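Local coordinates for NigD-like protein (Bacteroides vulgatus ATCC 8482, PDB 3K6O) that is of unknown function but is a NigD-like protein, probably a secreted or lipid-anchored one, that combines an OB domain with a beta sandwich domain, at residues D29-V34 and V48-L53; Y63-A68 and Y75-N80; K89-N94 and I133-V138; A150-R155 and F172-Y177. One frame throughout, in Å; residues are numbered along the deposited sequence.

In the fold
The four contacts follow one another along the chain without overlap, two in each half of the protein. Contacts 1 and 2 belong to the NigD-like N-terminal OB domain; their centres are about 13 Å apart and they touch, Leu33 packing on Tyr63 and Ile77, and Tyr50 on Leu79. Contacts 3 and 4 lie in the C-terminal beta sandwich domain, centres about 8 Å apart, where strands 133-139 and 149-157 run side by side. Strand 75-93, interrupted by a bulge or short loop, joins the halves: its start supplies contact 2 and its end contact 3, although their centres are about 36 Å apart. One long strand thus links the two domains.

Contact 1: D29-V34 and V48-L53; sequences DAPYLV and VPYRDL. With SO4 (sulfate ion), chain F; SO4 (sulfate ion), chain G.
Tyr50 and Arg51, whose carbonyl oxygens face the ring of Pro31, turn their backbone N-H groups the other way and share one sulfate oxygen, O4 of the chain F ion. Tyr50 N and Arg51 N each lie 3.0 Å from O4, and both bonds are nearly straight, with N-H...O angles of 163°. The Arg51 guanidinium adds a short bond from NH1 to O1 of the same ion, 2.6 Å, and its NH1 and NH2 also hold the chain G sulfate; both ions probably come from the crystallisation liquor. Across the contact Pro31 lies against the turn: its CG is 3.6 Å from Tyr50 O and equally near Arg51 O, and its CB approaches Leu53 O. Tyr50 CG is set between backbone N and carbonyl carbon (chi1 83°), on the side of segment 29-34. Pro31 O lies at the ring edge, 3.7 Å from Tyr50 CE2, and Tyr50 OH is near Ala30 CB. An alanine in place of Pro31 would lack CG and CD and is likely to leave a gap beside the Tyr50 and Arg51 carbonyls. The Tyr50-Leu53 segment is a type I beta turn, closed by Leu53 N to Tyr50 O, in a loop of the OB domain laid against the entry to strand 32-34.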
loop_
_atom_site.group_PDB
_atom_site.type_symbol
_atom_site.label_atom_id
_atom_site.label_comp_id
_atom_site.label_asym_id
_atom_site.label_seq_id
_atom_site.Cartn_x
_atom_site.Cartn_y
_atom_site.Cartn_z
ATOM N N ASP A 29 -14.040 20.698 9.685
ATOM C CA ASP A 29 -13.772 20.487 11.113
ATOM C C ASP A 29 -13.550 19.002 11.508
ATOM O O ASP A 29 -13.618 18.657 12.670
ATOM C CB ASP A 29 -14.864 21.155 11.963
ATOM C CG ASP A 29 -16.220 20.444 11.897
ATOM O OD1 ASP A 29 -16.440 19.560 11.059
ATOM O OD2 ASP A 29 -17.091 20.821 12.689
ATOM N N ALA A 30 -13.271 18.155 10.516
ATOM C CA ALA A 30 -13.033 16.742 10.727
ATOM C C ALA A 30 -12.123 16.208 9.585
ATOM O O ALA A 30 -12.121 16.736 8.483
ATOM C CB ALA A 30 -14.374 15.963 10.793
ATOM N N PRO A 31 -11.326 15.173 9.870
ATOM C CA PRO A 31 -10.624 14.497 8.804
ATOM C C PRO A 31 -11.615 13.754 7.896
ATOM O O PRO A 31 -12.713 13.355 8.328
ATOM C CB PRO A 31 -9.684 13.526 9.545
ATOM C CG PRO A 31 -10.301 13.300 10.817
ATOM C CD PRO A 31 -11.167 14.484 11.156
ATOM N N TYR A 32 -11.225 13.615 6.639
ATOM C CA TYR A 32 -12.024 12.943 5.640
ATOM C C TYR A 32 -11.149 11.939 4.960
ATOM O O TYR A 32 -9.953 11.909 5.203
ATOM C CB TYR A 32 -12.685 13.929 4.655
ATOM C CG TYR A 32 -11.748 14.783 3.812
ATOM C CD1 TYR A 32 -11.276 14.339 2.592
ATOM C CD2 TYR A 32 -11.358 16.044 4.236
ATOM C CE1 TYR A 32 -10.420 15.141 1.813
ATOM C CE2 TYR A 32 -10.532 16.833 3.474
ATOM C CZ TYR A 32 -10.065 16.377 2.264
ATOM O OH TYR A 32 -9.208 17.160 1.538
ATOM N N LEU A 33 -11.759 11.086 4.154
ATOM C CA LEU A 33 -11.055 9.991 3.526
ATOM C C LEU A 33 -11.026 10.209 2.013
ATOM O O LEU A 33 -11.993 10.736 1.444
ATOM C CB LEU A 33 -11.728 8.691 3.852
ATOM C CG LEU A 33 -11.823 8.403 5.337
ATOM C CD1 LEU A 33 -12.567 7.101 5.513
ATOM C CD2 LEU A 33 -10.431 8.375 5.980
ATOM N N VAL A 34 -9.915 9.844 1.378
ATOM C CA VAL A 34 -9.803 9.913 -0.076
ATOM C C VAL A 34 -9.544 8.509 -0.569
ATOM O O VAL A 34 -8.566 7.898 -0.174
ATOM C CB VAL A 34 -8.668 10.869 -0.494
ATOM C CG1 VAL A 34 -8.505 10.951 -2.047
ATOM C CG2 VAL A 34 -8.905 12.275 0.150
ATOM N N VAL A 48 -16.185 3.187 14.929
ATOM C CA VAL A 48 -14.883 3.226 15.567
ATOM C C VAL A 48 -14.352 4.656 15.513
ATOM O O VAL A 48 -14.830 5.462 14.701
ATOM C CB VAL A 48 -13.896 2.266 14.879
ATOM C CG1 VAL A 48 -14.378 0.829 15.033
ATOM C CG2 VAL A 48 -13.715 2.660 13.394
ATOM N N PRO A 49 -13.398 4.993 16.398
ATOM C CA PRO A 49 -12.854 6.347 16.457
ATOM C C PRO A 49 -12.183 6.758 15.163
ATOM O O PRO A 49 -11.494 5.956 14.539
ATOM C CB PRO A 49 -11.801 6.272 17.572
ATOM C CG PRO A 49 -12.296 5.159 18.477
ATOM C CD PRO A 49 -12.975 4.168 17.547
ATOM N N TYR A 50 -12.363 8.012 14.766
ATOM C CA TYR A 50 -11.680 8.516 13.584
ATOM C C TYR A 50 -11.219 9.966 13.684
ATOM O O TYR A 50 -10.422 10.393 12.880
ATOM C CB TYR A 50 -12.584 8.326 12.344
ATOM C CG TYR A 50 -13.582 9.431 12.195
ATOM C CD1 TYR A 50 -14.682 9.502 13.045
ATOM C CD2 TYR A 50 -13.404 10.440 11.248
ATOM C CE1 TYR A 50 -15.606 10.535 12.937
ATOM C CE2 TYR A 50 -14.326 11.479 11.135
ATOM C CZ TYR A 50 -15.426 11.511 11.979
ATOM O OH TYR A 50 -16.326 12.527 11.919
ATOM N N ARG A 51 -11.709 10.729 14.645
ATOM C CA ARG A 51 -11.484 12.184 14.648
ATOM C C ARG A 51 -10.034 12.598 14.767
ATOM O O ARG A 51 -9.674 13.681 14.337
ATOM C CB ARG A 51 -12.270 12.858 15.775
ATOM C CG ARG A 51 -13.734 12.887 15.486
ATOM C CD ARG A 51 -14.461 13.780 16.487
ATOM N NE ARG A 51 -15.891 13.700 16.276
ATOM C CZ ARG A 51 -16.721 12.938 16.981
ATOM N NH1 ARG A 51 -16.274 12.159 17.965
ATOM N NH2 ARG A 51 -18.022 12.966 16.702
ATOM N N ASP A 52 -9.229 11.705 15.327
ATOM C CA ASP A 52 -7.817 12.057 15.524
ATOM C C ASP A 52 -6.884 11.526 14.433
ATOM O O ASP A 52 -5.650 11.646 14.547
ATOM C CB ASP A 52 -7.354 11.657 16.930
ATOM C CG ASP A 52 -8.311 12.139 17.993
ATOM O OD1 ASP A 52 -8.630 13.348 18.001
ATOM O OD2 ASP A 52 -8.782 11.304 18.792
ATOM N N LEU A 53 -7.463 11.044 13.331
ATOM C CA LEU A 53 -6.658 10.640 12.211
ATOM C C LEU A 53 -6.023 11.884 11.609
ATOM O O LEU A 53 -6.613 12.956 11.607
ATOM C CB LEU A 53 -7.488 9.869 11.181
ATOM C CG LEU A 53 -7.945 8.501 11.682
ATOM C CD1 LEU A 53 -8.996 7.893 10.781
ATOM C CD2 LEU A 53 -6.755 7.567 11.818
HETATM S S SO4 F . -13.430 10.070 18.139
HETATM O O1 SO4 F . -13.866 11.418 18.555
HETATM O O2 SO4 F . -12.000 9.987 18.453
HETATM O O3 SO4 F . -14.158 8.981 18.821
HETATM O O4 SO4 F . -13.739 9.872 16.711
HETATM S S SO4 G . -19.998 10.721 18.294
HETATM O O1 SO4 G . -20.442 11.439 17.094
HETATM O O2 SO4 G . -18.603 10.326 18.171
HETATM O O3 SO4 G . -20.081 11.617 19.450
HETATM O O4 SO4 G . -20.814 9.510 18.432
#

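Contact 2: Y63-A68 and Y75-N80; sequences YSFLEA and YNIRLN
Phe65 turns its ring edge to the face of Tyr75 in a T-shaped pair, with Phe65 CD2 3.6 Å from Tyr75 CG and the planes 85° apart. On the same face of the sheet Ile77 CD1 lies 3.7 Å from Tyr63 CD1, while Leu79 CD1 meets the edge of the Tyr63 ring. The other face carries Ser64, Glu67, Asn76 and Arg78. Asn76 ND2 gives a 2.8 Å bond to Glu67 OE2, through the anti lone pair of that oxygen, with amide and carboxylate planes 81° apart. Glu67 CG, set between its backbone N and carbonyl carbon (chi1 75°), lies 3.7 Å from Asn76 ND2. Asn80 ND2 reaches Ser64 OG at 3.0 Å, almost straight. Beneath these side chains runs an antiparallel hairpin with a classic beta bulge, in which Leu66 and Glu67 both face Asn76: Leu66 N bonds to Asn76 O, and Asn76 N to Glu67 O. Beyond the bulge, Ser64 and Arg78 form a hydrogen-bonded pair through both backbone N-H groups. The Arg78 guanidinium lies with one face over Ser64 CB, and its NE bonds to Asn80 OD1 at 3.0 Å. Farther out, Gln45 OE1 accepts a hydrogen bond from Arg78 NH1, Asn62 OD1 one from Asn80 ND2, and Glu70 OE1 one from Asn76 ND2. Tyr63 OH is bonded to Ala18 O.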
loop_
_atom_site.group_PDB
_atom_site.type_symbol
_atom_site.label_atom_id
_atom_site.label_comp_id
_atom_site.label_asym_id
_atom_site.label_seq_id
_atom_site.Cartn_x
_atom_site.Cartn_y
_atom_site.Cartn_z
ATOM N N TYR A 63 -16.429 0.629 4.748
ATOM C CA TYR A 63 -17.336 1.759 4.527
ATOM C C TYR A 63 -18.698 1.299 4.069
ATOM O O TYR A 63 -18.820 0.285 3.383
ATOM C CB TYR A 63 -16.755 2.724 3.467
ATOM C CG TYR A 63 -15.251 2.809 3.503
ATOM C CD1 TYR A 63 -14.599 3.329 4.621
ATOM C CD2 TYR A 63 -14.483 2.344 2.455
ATOM C CE1 TYR A 63 -13.209 3.388 4.703
ATOM C CE2 TYR A 63 -13.057 2.398 2.515
ATOM C CZ TYR A 63 -12.446 2.917 3.655
ATOM O OH TYR A 63 -11.088 2.976 3.764
ATOM N N SER A 64 -19.720 2.064 4.466
ATOM C CA SER A 64 -21.049 1.988 3.903
ATOM C C SER A 64 -21.361 3.307 3.241
ATOM O O SER A 64 -21.340 4.372 3.886
ATOM C CB SER A 64 -22.106 1.739 4.985
ATOM O OG SER A 64 -21.949 0.483 5.620
ATOM N N PHE A 65 -21.672 3.260 1.963
ATOM C CA PHE A 65 -21.930 4.481 1.233
ATOM C C PHE A 65 -23.392 4.815 1.402
ATOM O O PHE A 65 -24.237 4.095 0.901
ATOM C CB PHE A 65 -21.549 4.317 -0.244
ATOM C CG PHE A 65 -20.098 4.189 -0.458
ATOM C CD1 PHE A 65 -19.456 2.994 -0.214
ATOM C CD2 PHE A 65 -19.355 5.256 -0.882
ATOM C CE1 PHE A 65 -18.075 2.881 -0.396
ATOM C CE2 PHE A 65 -17.983 5.141 -1.064
ATOM C CZ PHE A 65 -17.354 3.956 -0.828
ATOM N N LEU A 66 -23.686 5.876 2.145
ATOM C CA LEU A 66 -25.059 6.159 2.545
ATOM C C LEU A 66 -25.830 7.033 1.551
ATOM O O LEU A 66 -27.034 6.859 1.380
ATOM C CB LEU A 66 -25.093 6.784 3.930
ATOM C CG LEU A 66 -24.506 5.981 5.094
ATOM C CD1 LEU A 66 -24.504 6.861 6.320
ATOM C CD2 LEU A 66 -25.217 4.629 5.373
ATOM N N GLU A 67 -25.152 7.973 0.911
ATOM C CA GLU A 67 -25.796 8.850 -0.067
ATOM C C GLU A 67 -24.762 9.745 -0.764
ATOM O O GLU A 67 -23.618 9.893 -0.292
ATOM C CB GLU A 67 -26.826 9.737 0.655
ATOM C CG GLU A 67 -26.146 10.846 1.448
ATOM C CD GLU A 67 -26.710 11.093 2.820
ATOM O OE1 GLU A 67 -27.815 10.600 3.107
ATOM O OE2 GLU A 67 -26.033 11.785 3.623
ATOM N N ALA A 68 -25.149 10.344 -1.876
ATOM C CA ALA A 68 -24.320 11.350 -2.525
ATOM C C ALA A 68 -23.984 12.459 -1.524
ATOM O O ALA A 68 -24.772 12.763 -0.644
ATOM C CB ALA A 68 -25.033 11.949 -3.770
ATOM N N TYR A 75 -19.369 11.151 -1.632
ATOM C CA TYR A 75 -20.306 10.410 -0.802
ATOM C C TYR A 75 -20.158 10.734 0.681
ATOM O O TYR A 75 -19.075 11.073 1.149
ATOM C CB TYR A 75 -20.099 8.907 -0.959
ATOM C CG TYR A 75 -20.314 8.391 -2.353
ATOM C CD1 TYR A 75 -21.588 8.046 -2.800
ATOM C CD2 TYR A 75 -19.242 8.212 -3.210
ATOM C CE1 TYR A 75 -21.787 7.575 -4.075
ATOM C CE2 TYR A 75 -19.432 7.740 -4.481
ATOM C CZ TYR A 75 -20.703 7.418 -4.907
ATOM O OH TYR A 75 -20.874 6.948 -6.177
ATOM N N ASN A 76 -21.266 10.599 1.393
ATOM C CA ASN A 76 -21.309 10.596 2.843
ATOM C C ASN A 76 -21.343 9.145 3.249
ATOM O O ASN A 76 -22.149 8.382 2.711
ATOM C CB ASN A 76 -22.556 11.293 3.368
ATOM C CG ASN A 76 -22.577 12.762 3.055
ATOM O OD1 ASN A 76 -21.517 13.415 2.963
ATOM N ND2 ASN A 76 -23.795 13.314 2.920
ATOM N N ILE A 77 -20.463 8.758 4.175
ATOM C CA ILE A 77 -20.324 7.357 4.553
ATOM C C ILE A 77 -20.463 7.101 6.046
ATOM O O ILE A 77 -20.370 8.020 6.865
ATOM C CB ILE A 77 -18.950 6.758 4.069
ATOM C CG1 ILE A 77 -17.766 7.382 4.830
ATOM C CG2 ILE A 77 -18.768 6.995 2.580
ATOM C CD1 ILE A 77 -16.493 6.523 4.899
ATOM N N ARG A 78 -20.697 5.829 6.380
ATOM C CA ARG A 78 -20.491 5.328 7.717
ATOM C C ARG A 78 -19.148 4.600 7.706
ATOM O O ARG A 78 -18.909 3.719 6.862
ATOM C CB ARG A 78 -21.603 4.348 8.145
ATOM C CG ARG A 78 -21.337 3.705 9.464
ATOM C CD ARG A 78 -22.514 2.999 10.052
ATOM N NE ARG A 78 -23.079 1.995 9.173
ATOM C CZ ARG A 78 -24.271 2.078 8.581
ATOM N NH1 ARG A 78 -25.061 3.140 8.730
ATOM N NH2 ARG A 78 -24.676 1.083 7.813
ATOM N N LEU A 79 -18.290 4.953 8.644
ATOM C CA LEU A 79 -17.014 4.280 8.810
ATOM C C LEU A 79 -17.228 3.159 9.821
ATOM O O LEU A 79 -17.319 3.428 11.008
ATOM C CB LEU A 79 -15.953 5.268 9.302
ATOM C CG LEU A 79 -14.569 4.700 9.598
ATOM C CD1 LEU A 79 -13.934 4.053 8.330
ATOM C CD2 LEU A 79 -13.668 5.781 10.175
ATOM N N ASN A 80 -17.347 1.920 9.326
ATOM C CA ASN A 80 -17.673 0.753 10.162
ATOM C C ASN A 80 -16.466 0.216 10.943
ATOM O O ASN A 80 -16.619 -0.278 12.032
ATOM C CB ASN A 80 -18.263 -0.394 9.321
ATOM C CG ASN A 80 -19.515 0.005 8.536
ATOM O OD1 ASN A 80 -20.434 0.623 9.077
ATOM N ND2 ASN A 80 -19.555 -0.366 7.253
#

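Contact 3: K89-N94 and I133-V138; sequences KIIGLN and ILNLVV
The Asn135 amide, the one flat side-chain group in this contact, has the CD1 methyl of Ile91 over one face, 3.8 Å from Asn135 CG. Its ND2 points instead to a water, at 2.7 Å, which also accepts from Leu136 N and donates to Lys89 O. This single molecule joins the two segments where direct backbone pairing has not yet begun. Pairing then starts with Ile91 N to Leu136 O, continues with Val138 N to Ile91 O, and ends with Leu93 N to Val138 O at 2.9 Å, where the donor is tilted 28° from the carbonyl plane. The ladder is parallel but brief, as the axes of strand segments 91-93 and 133-138 are turned 63° apart. Ile91 carries CG1 between its backbone N and carbonyl carbon (chi1 63°), and this branch touches Val137 CG1 at 3.8 Å. Val137 CG2 meets Leu93 CB on the same side of the pair. Ile90 spans two residues, its CG2 3.7 Å from Val138 CG2 and its CG1 beside Leu136 CD2. Helix 98-101 packs on Ile91 and Leu93 through Ile101, with Met98 also on Leu93, while strand 149-157 flanks strand 133-139 and brings Leu152 against Leu136 and Val138.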
loop_
_atom_site.group_PDB
_atom_site.type_symbol
_atom_site.label_atom_id
_atom_site.label_comp_id
_atom_site.label_asym_id
_atom_site.label_seq_id
_atom_site.Cartn_x
_atom_site.Cartn_y
_atom_site.Cartn_z
ATOM N N LYS A 89 8.655 4.871 2.639
ATOM C CA LYS A 89 9.308 5.518 1.522
ATOM C C LYS A 89 10.080 4.474 0.731
ATOM O O LYS A 89 10.585 3.521 1.298
ATOM C CB LYS A 89 10.338 6.526 2.026
ATOM C CG LYS A 89 9.740 7.755 2.702
ATOM C CD LYS A 89 10.807 8.337 3.685
ATOM C CE LYS A 89 10.289 9.538 4.466
ATOM N NZ LYS A 89 9.257 9.145 5.512
ATOM N N ILE A 90 10.229 4.722 -0.563
ATOM C CA ILE A 90 11.260 4.057 -1.364
ATOM C C ILE A 90 12.663 4.411 -0.823
ATOM O O ILE A 90 12.917 5.523 -0.352
ATOM C CB ILE A 90 11.088 4.408 -2.848
ATOM C CG1 ILE A 90 9.789 3.756 -3.356
ATOM C CG2 ILE A 90 12.353 3.982 -3.699
ATOM C CD1 ILE A 90 9.380 4.106 -4.800
ATOM N N ILE A 91 13.563 3.443 -0.848
ATOM C CA ILE A 91 14.957 3.700 -0.509
ATOM C C ILE A 91 15.894 3.253 -1.637
ATOM O O ILE A 91 15.537 2.461 -2.503
ATOM C CB ILE A 91 15.369 2.981 0.807
ATOM C CG1 ILE A 91 15.267 1.483 0.662
ATOM C CG2 ILE A 91 14.519 3.457 2.024
ATOM C CD1 ILE A 91 15.945 0.686 1.883
ATOM N N GLY A 92 17.136 3.720 -1.556
ATOM C CA GLY A 92 18.199 3.327 -2.480
ATOM C C GLY A 92 18.886 2.075 -1.987
ATOM O O GLY A 92 19.183 1.959 -0.800
ATOM N N LEU A 93 19.063 1.105 -2.878
ATOM C CA LEU A 93 19.823 -0.095 -2.593
ATOM C C LEU A 93 21.202 0.063 -3.236
ATOM O O LEU A 93 21.307 0.234 -4.447
ATOM C CB LEU A 93 19.086 -1.313 -3.178
ATOM C CG LEU A 93 19.883 -2.596 -3.272
ATOM C CD1 LEU A 93 20.358 -3.034 -1.867
ATOM C CD2 LEU A 93 19.109 -3.750 -4.017
ATOM N N ASN A 94 22.258 0.005 -2.437
ATOM C CA ASN A 94 23.616 0.201 -2.921
ATOM C C ASN A 94 24.525 -0.864 -2.295
ATOM O O ASN A 94 24.079 -1.603 -1.468
ATOM C CB ASN A 94 24.043 1.636 -2.617
ATOM C CG ASN A 94 24.025 1.950 -1.147
ATOM O OD1 ASN A 94 24.708 1.296 -0.353
ATOM N ND2 ASN A 94 23.287 2.966 -0.765
ATOM N N ILE A 133 11.421 -6.550 8.140
ATOM C CA ILE A 133 11.362 -5.403 7.215
ATOM C C ILE A 133 11.032 -5.853 5.780
ATOM O O ILE A 133 11.586 -6.840 5.266
ATOM C CB ILE A 133 12.714 -4.592 7.205
ATOM C CG1 ILE A 133 13.932 -5.454 6.827
ATOM C CG2 ILE A 133 12.985 -3.993 8.564
ATOM C CD1 ILE A 133 15.252 -4.638 6.696
ATOM N N LEU A 134 10.072 -5.171 5.185
ATOM C CA LEU A 134 9.836 -5.210 3.757
ATOM C C LEU A 134 10.140 -3.817 3.154
ATOM O O LEU A 134 9.461 -2.838 3.470
ATOM C CB LEU A 134 8.392 -5.606 3.467
ATOM C CG LEU A 134 8.078 -5.863 1.980
ATOM C CD1 LEU A 134 8.785 -7.130 1.442
ATOM C CD2 LEU A 134 6.586 -5.941 1.719
ATOM N N ASN A 135 11.126 -3.741 2.257
ATOM C CA ASN A 135 11.424 -2.492 1.548
ATOM C C ASN A 135 11.178 -2.564 0.021
ATOM O O ASN A 135 11.217 -3.634 -0.611
ATOM C CB ASN A 135 12.881 -2.108 1.774
ATOM C CG ASN A 135 13.158 -1.596 3.161
ATOM O OD1 ASN A 135 13.813 -2.272 3.989
ATOM N ND2 ASN A 135 12.709 -0.419 3.428
ATOM N N LEU A 136 10.944 -1.409 -0.550
ATOM C CA LEU A 136 10.827 -1.209 -2.000
ATOM C C LEU A 136 11.981 -0.327 -2.403
ATOM O O LEU A 136 12.091 0.817 -1.950
ATOM C CB LEU A 136 9.522 -0.505 -2.359
ATOM C CG LEU A 136 9.182 -0.395 -3.855
ATOM C CD1 LEU A 136 9.037 -1.781 -4.485
ATOM C CD2 LEU A 136 7.925 0.433 -4.044
ATOM N N VAL A 137 12.892 -0.883 -3.199
ATOM C CA VAL A 137 14.151 -0.240 -3.402
ATOM C C VAL A 137 14.382 0.063 -4.852
ATOM O O VAL A 137 13.892 -0.638 -5.724
ATOM C CB VAL A 137 15.266 -1.139 -2.870
ATOM C CG1 VAL A 137 14.900 -1.650 -1.441
ATOM C CG2 VAL A 137 15.507 -2.276 -3.849
ATOM N N VAL A 138 15.159 1.104 -5.104
ATOM C CA VAL A 138 15.816 1.307 -6.394
ATOM C C VAL A 138 17.200 0.701 -6.368
ATOM O O VAL A 138 18.023 1.076 -5.536
ATOM C CB VAL A 138 15.940 2.800 -6.721
ATOM C CG1 VAL A 138 16.617 3.050 -8.150
ATOM C CG2 VAL A 138 14.564 3.472 -6.605
HETATM O O HOH W 1 10.946 0.679 1.709
#

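Contact 4: A150-R155 and F172-Y177; sequences AHLELR and FKLDDY
In the interior of the C-terminal beta sandwich domain, strand 149-157 faces the end of strand 165-173 and the short 3-10 turn after it, meeting them through side chains alone. Leu152 CD2 is centred over one face of the Tyr177 ring, 4.0 Å from the centroid and 5° from the ring normal, a CH-pi contact. Ala150 CB comes up to the edge of the same ring, 3.6 Å from Tyr177 CD1. With Leu152 CG anti to the carbonyl carbon (chi1 -59°), a chi2 of 173° places the other methyl, CD1, 4.0 Å from Leu174 CD2 and near Tyr177 CB. An alanine at Leu152 would probably leave the Tyr177 ring face without its methyl and open a gap beside Leu174. Farther along, Leu154 CD2 approaches Phe172 CE2 obliquely at 3.6 Å. Within the turn Tyr177 N bonds to Leu174 O, 2.8 Å, and Tyr177 O accepts from Tyr205 OH. The contact is apolar, with no hydrogen bond crossing between the segments, and so rests on van der Waals and CH-pi packing.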
loop_
_atom_site.group_PDB
_atom_site.type_symbol
_atom_site.label_atom_id
_atom_site.label_comp_id
_atom_site.label_asym_id
_atom_site.label_seq_id
_atom_site.Cartn_x
_atom_site.Cartn_y
_atom_site.Cartn_z
ATOM N N ALA A 150 9.488 1.907 -14.941
ATOM C CA ALA A 150 10.164 2.016 -13.674
ATOM C C ALA A 150 10.552 0.609 -13.240
ATOM O O ALA A 150 9.732 -0.284 -13.303
ATOM C CB ALA A 150 9.219 2.631 -12.635
ATOM N N HIS A 151 11.782 0.437 -12.760
ATOM C CA HIS A 151 12.243 -0.811 -12.192
ATOM C C HIS A 151 12.607 -0.691 -10.693
ATOM O O HIS A 151 13.550 0.021 -10.315
ATOM C CB HIS A 151 13.448 -1.311 -12.986
ATOM C CG HIS A 151 13.160 -1.525 -14.433
ATOM N ND1 HIS A 151 12.945 -2.777 -14.977
ATOM C CD2 HIS A 151 13.040 -0.642 -15.459
ATOM C CE1 HIS A 151 12.725 -2.654 -16.274
ATOM N NE2 HIS A 151 12.774 -1.373 -16.593
ATOM N N LEU A 152 11.835 -1.392 -9.866
ATOM C CA LEU A 152 11.961 -1.402 -8.398
ATOM C C LEU A 152 12.046 -2.845 -7.908
ATOM O O LEU A 152 11.639 -3.813 -8.629
ATOM C CB LEU A 152 10.742 -0.720 -7.754
ATOM C CG LEU A 152 10.514 0.720 -8.152
ATOM C CD1 LEU A 152 9.174 1.287 -7.601
ATOM C CD2 LEU A 152 11.710 1.623 -7.832
ATOM N N GLU A 153 12.525 -3.017 -6.673
ATOM C CA GLU A 153 12.579 -4.361 -6.115
ATOM C C GLU A 153 12.040 -4.366 -4.723
ATOM O O GLU A 153 12.285 -3.449 -3.952
ATOM C CB GLU A 153 14.010 -4.926 -6.141
ATOM C CG GLU A 153 14.774 -4.714 -7.461
ATOM C CD GLU A 153 16.156 -5.398 -7.471
ATOM O OE1 GLU A 153 16.477 -6.071 -6.455
ATOM O OE2 GLU A 153 16.900 -5.236 -8.476
ATOM N N LEU A 154 11.290 -5.403 -4.399
ATOM C CA LEU A 154 10.844 -5.604 -3.041
ATOM C C LEU A 154 11.857 -6.520 -2.373
ATOM O O LEU A 154 12.178 -7.565 -2.906
ATOM C CB LEU A 154 9.479 -6.275 -2.972
ATOM C CG LEU A 154 8.160 -5.513 -2.971
ATOM C CD1 LEU A 154 7.070 -6.608 -2.831
ATOM C CD2 LEU A 154 8.055 -4.445 -1.880
ATOM N N ARG A 155 12.337 -6.111 -1.211
ATOM C CA ARG A 155 13.361 -6.819 -0.482
ATOM C C ARG A 155 12.829 -7.117 0.922
ATOM O O ARG A 155 12.496 -6.190 1.667
ATOM C CB ARG A 155 14.624 -5.949 -0.432
ATOM C CG ARG A 155 15.233 -5.651 -1.801
ATOM C CD ARG A 155 15.661 -6.969 -2.462
ATOM N NE ARG A 155 16.572 -6.809 -3.610
ATOM C CZ ARG A 155 17.888 -6.992 -3.593
ATOM N NH1 ARG A 155 18.545 -7.341 -2.489
ATOM N NH2 ARG A 155 18.554 -6.878 -4.722
ATOM N N PHE A 172 3.797 1.714 -0.155
ATOM C CA PHE A 172 5.013 2.428 -0.475
ATOM C C PHE A 172 4.680 3.615 -1.311
ATOM O O PHE A 172 4.065 3.462 -2.322
ATOM C CB PHE A 172 5.931 1.514 -1.264
ATOM C CG PHE A 172 6.346 0.277 -0.494
ATOM C CD1 PHE A 172 7.376 0.347 0.419
ATOM C CD2 PHE A 172 5.699 -0.938 -0.685
ATOM C CE1 PHE A 172 7.767 -0.758 1.130
ATOM C CE2 PHE A 172 6.087 -2.082 0.020
ATOM C CZ PHE A 172 7.116 -1.979 0.940
ATOM N N LYS A 173 5.089 4.807 -0.905
ATOM C CA LYS A 173 4.918 5.976 -1.736
ATOM C C LYS A 173 5.761 5.889 -2.994
ATOM O O LYS A 173 6.988 5.750 -2.917
ATOM C CB LYS A 173 5.262 7.264 -0.980
ATOM C CG LYS A 173 4.158 7.721 -0.039
ATOM C CD LYS A 173 4.402 9.144 0.517
ATOM C CE LYS A 173 4.069 10.240 -0.545
ATOM N NZ LYS A 173 2.707 10.026 -1.133
ATOM N N LEU A 174 5.110 6.010 -4.147
ATOM C CA LEU A 174 5.798 5.837 -5.442
ATOM C C LEU A 174 6.619 7.061 -5.884
ATOM O O LEU A 174 7.682 6.928 -6.522
ATOM C CB LEU A 174 4.810 5.414 -6.502
ATOM C CG LEU A 174 4.414 3.916 -6.443
ATOM C CD1 LEU A 174 3.242 3.586 -7.393
ATOM C CD2 LEU A 174 5.601 2.981 -6.745
ATOM N N ASP A 175 6.121 8.235 -5.511
ATOM C CA ASP A 175 6.698 9.524 -5.831
ATOM C C ASP A 175 7.036 9.564 -7.310
ATOM O O ASP A 175 6.100 9.516 -8.123
ATOM C CB ASP A 175 7.881 9.824 -4.904
ATOM C CG ASP A 175 7.445 10.014 -3.457
ATOM O OD1 ASP A 175 6.356 10.521 -3.279
ATOM O OD2 ASP A 175 8.168 9.644 -2.510
ATOM N N ASP A 176 8.328 9.614 -7.691
ATOM C CA ASP A 176 8.625 9.849 -9.094
ATOM C C ASP A 176 8.335 8.583 -9.908
ATOM O O ASP A 176 8.330 8.666 -11.088
ATOM C CB ASP A 176 10.074 10.275 -9.360
ATOM C CG ASP A 176 10.471 11.588 -8.728
ATOM O OD1 ASP A 176 9.734 12.246 -7.964
ATOM O OD2 ASP A 176 11.574 12.002 -9.081
ATOM N N TYR A 177 8.135 7.431 -9.264
ATOM C CA TYR A 177 7.859 6.162 -9.963
ATOM C C TYR A 177 6.337 5.895 -10.171
ATOM O O TYR A 177 5.954 4.827 -10.642
ATOM C CB TYR A 177 8.522 5.018 -9.219
ATOM C CG TYR A 177 10.014 5.186 -9.173
ATOM C CD1 TYR A 177 10.785 4.838 -10.242
ATOM C CD2 TYR A 177 10.642 5.753 -8.057
ATOM C CE1 TYR A 177 12.160 5.028 -10.240
ATOM C CE2 TYR A 177 12.000 5.962 -8.029
ATOM C CZ TYR A 177 12.752 5.587 -9.113
ATOM O OH TYR A 177 14.065 5.789 -9.085
#